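Local coordinates for lipoprotein (Paraburkholderia phytofirmans, PDB 5T11) that forms a dodecameric periplasmic lipoprotein assembly of the PelC type, which guides Pel polysaccharide export across the outer membrane, at the interface of chains A and B. Residues are numbered along the deposited sequence; one frame, centred on the assembly and turned at random. Chains: chain A/B, Uncharacterized protein.

The interface of chains A and B. Residues chain A 114-116, 125, 128; chain B 45, 48, 55.
Strands 109-119 and 125-134 of chain A, with A:Glu116 and A:Ser128 both in extended backbone conformations (phi/psi -154/158° for A:Ser128), face B:Asn45 and B:Arg48, one turn apart on helix 35-49 of chain B. This sheet-against-helix patch joins two copies of the LpoB-related PelC subunit within the dodecamer. The two copies contribute different elements, and the whole interface is not an exact two-fold, as would suit a head-to-tail assembly. B:Arg48 carries much of it. Its chain is extended from CG to NE and crosses the side chain of A:Val125 at about a right angle, bringing the guanidinium beneath the valine methyls. A:Val125 CG1 lies 3.7 Å above the guanidinium plane, displaced toward the rim, while CG2 reaches the NH2 end. Within chain B the same NH2 donates a hydrogen bond of 2.6 Å to the backbone O of B:Val55, approaching from above the carbonyl plane; this tie to strand 55-57 helps fix the guanidinium under the valine. At its other end, NH1 comes within 3.7 Å of the aliphatic CG of A:Glu116. The carboxylate atom OE2 remains 4.6 Å from B:Arg48 NH1, so any attraction between the two charges is probably long-range and no salt bridge forms. B:Asn45 lays its amide against the face of the strand pair: OD1 packs against A:Ser128 CB at 3.4 Å, and ND2 points to the backbone O of A:Phe115 in a weak hydrogen bond. Beside this amide nitrogen stand CB and CG2 of A:Thr114. The hydroxyl of A:Ser128, set between its backbone N and carbonyl carbon (chi1 60°), lies over B:Arg48 CD and hydrogen-bonds water 1 at an OG-to-O distance of 2.6 Å. That water also hydrogen-bonds the backbone O of B:Asn45, its oxygen 2.8 Å from the carbonyl oxygen, bridging strand and helix.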
ATOM      1  N   THR A 114       5.482  34.644 -14.661  1.00 40.20           N
ATOM      2  CA  THR A 114       5.647  35.636 -15.717  1.00 43.21           C
ATOM      3  C   THR A 114       4.457  36.594 -15.686  1.00 42.45           C
ATOM      4  O   THR A 114       3.327  36.183 -15.393  1.00 36.63           O
ATOM      5  CB  THR A 114       5.768  34.951 -17.098  1.00 48.60           C
ATOM      6  OG1 THR A 114       4.670  34.037 -17.286  1.00 47.21           O
ATOM      7  CG2 THR A 114       7.091  34.166 -17.198  1.00 39.44           C
ATOM      8  N   PHE A 115       4.707  37.876 -15.966  1.00 41.43           N
ATOM      9  CA  PHE A 115       3.654  38.884 -16.043  1.00 40.75           C
ATOM     10  C   PHE A 115       3.759  39.656 -17.352  1.00 43.85           C
ATOM     11  O   PHE A 115       4.853  39.840 -17.888  1.00 42.49           O
ATOM     12  CB  PHE A 115       3.727  39.868 -14.864  1.00 37.55           C
ATOM     13  CG  PHE A 115       3.253  39.289 -13.553  1.00 42.00           C
ATOM     14  CD1 PHE A 115       1.891  39.187 -13.280  1.00 37.58           C
ATOM     15  CD2 PHE A 115       4.165  38.854 -12.598  1.00 41.30           C
ATOM     16  CE1 PHE A 115       1.441  38.664 -12.081  1.00 40.98           C
ATOM     17  CE2 PHE A 115       3.723  38.326 -11.392  1.00 46.66           C
ATOM     18  CZ  PHE A 115       2.360  38.230 -11.132  1.00 43.14           C
ATOM     19  N   GLU A 116       2.611  40.111 -17.867  1.00 42.37           N
ATOM     20  CA  GLU A 116       2.581  41.032 -19.003  1.00 45.81           C
ATOM     21  C   GLU A 116       1.609  42.162 -18.700  1.00 44.64           C
ATOM     22  O   GLU A 116       0.556  41.931 -18.102  1.00 38.40           O
ATOM     23  CB  GLU A 116       2.151  40.346 -20.316  1.00 48.98           C
ATOM     24  CG  GLU A 116       2.968  39.136 -20.727  1.00 64.25           C
ATOM     25  CD  GLU A 116       2.481  37.856 -20.055  1.00 78.48           C
ATOM     26  OE1 GLU A 116       1.294  37.811 -19.644  1.00 78.41           O
ATOM     27  OE2 GLU A 116       3.286  36.903 -19.927  1.00 81.30           O
ATOM     28  N   VAL A 125       1.527  44.563 -25.611  1.00 67.12           N
ATOM     29  CA  VAL A 125       2.281  44.422 -24.372  1.00 56.45           C
ATOM     30  C   VAL A 125       3.238  45.602 -24.254  1.00 57.26           C
ATOM     31  O   VAL A 125       4.100  45.816 -25.114  1.00 56.94           O
ATOM     32  CB  VAL A 125       3.033  43.087 -24.341  1.00 57.50           C
ATOM     33  CG1 VAL A 125       3.597  42.817 -22.940  1.00 54.75           C
ATOM     34  CG2 VAL A 125       2.114  41.963 -24.782  1.00 62.32           C
ATOM     35  N   SER A 128       6.721  43.645 -19.548  1.00 38.96           N
ATOM     36  CA  SER A 128       6.615  42.247 -19.150  1.00 45.05           C
ATOM     37  C   SER A 128       7.821  41.888 -18.295  1.00 46.57           C
ATOM     38  O   SER A 128       8.871  42.536 -18.362  1.00 49.71           O
ATOM     39  CB  SER A 128       6.510  41.330 -20.370  1.00 44.69           C
ATOM     40  OG  SER A 128       7.649  41.460 -21.201  1.00 45.51           O
TER
ATOM     41  N   ASN B  45       8.452  36.160 -22.955  1.00 41.36           N
ATOM     42  CA  ASN B  45       9.033  37.248 -22.171  1.00 44.96           C
ATOM     43  C   ASN B  45      10.519  37.429 -22.487  1.00 44.24           C
ATOM     44  O   ASN B  45      11.012  38.562 -22.520  1.00 45.08           O
ATOM     45  CB  ASN B  45       8.815  37.015 -20.677  1.00 43.50           C
ATOM     46  CG  ASN B  45       7.492  37.607 -20.175  1.00 64.61           C
ATOM     47  OD1 ASN B  45       6.603  37.947 -20.966  1.00 58.78           O
ATOM     48  ND2 ASN B  45       7.365  37.744 -18.853  1.00 46.72           N
ATOM     49  N   ARG B  48      10.952  39.348 -25.580  1.00 50.99           N
ATOM     50  CA  ARG B  48      10.641  40.743 -25.276  1.00 56.20           C
ATOM     51  C   ARG B  48      11.768  41.400 -24.494  1.00 54.15           C
ATOM     52  O   ARG B  48      12.128  42.550 -24.767  1.00 53.02           O
ATOM     53  CB  ARG B  48       9.342  40.851 -24.482  1.00 54.64           C
ATOM     54  CG  ARG B  48       8.092  40.699 -25.296  1.00 54.35           C
ATOM     55  CD  ARG B  48       6.883  41.024 -24.429  1.00 65.14           C
ATOM     56  NE  ARG B  48       5.668  40.452 -24.982  1.00 65.49           N
ATOM     57  CZ  ARG B  48       5.053  39.388 -24.492  1.00 58.74           C
ATOM     58  NH1 ARG B  48       5.530  38.788 -23.409  1.00 62.65           N
ATOM     59  NH2 ARG B  48       3.946  38.945 -25.079  1.00 58.95           N
ATOM     60  N   VAL B  55       5.487  40.690 -29.522  1.00 53.19           N
ATOM     61  CA  VAL B  55       5.599  39.242 -29.367  1.00 51.27           C
ATOM     62  C   VAL B  55       4.298  38.733 -28.760  1.00 48.37           C
ATOM     63  O   VAL B  55       3.872  39.229 -27.712  1.00 47.31           O
ATOM     64  CB  VAL B  55       6.784  38.848 -28.465  1.00 52.56           C
ATOM     65  CG1 VAL B  55       6.843  37.346 -28.311  1.00 46.07           C
ATOM     66  CG2 VAL B  55       8.099  39.397 -29.018  1.00 48.06           C
TER
HETATM   67  O   HOH W   1       9.877  40.196 -20.526  1.00 45.15           O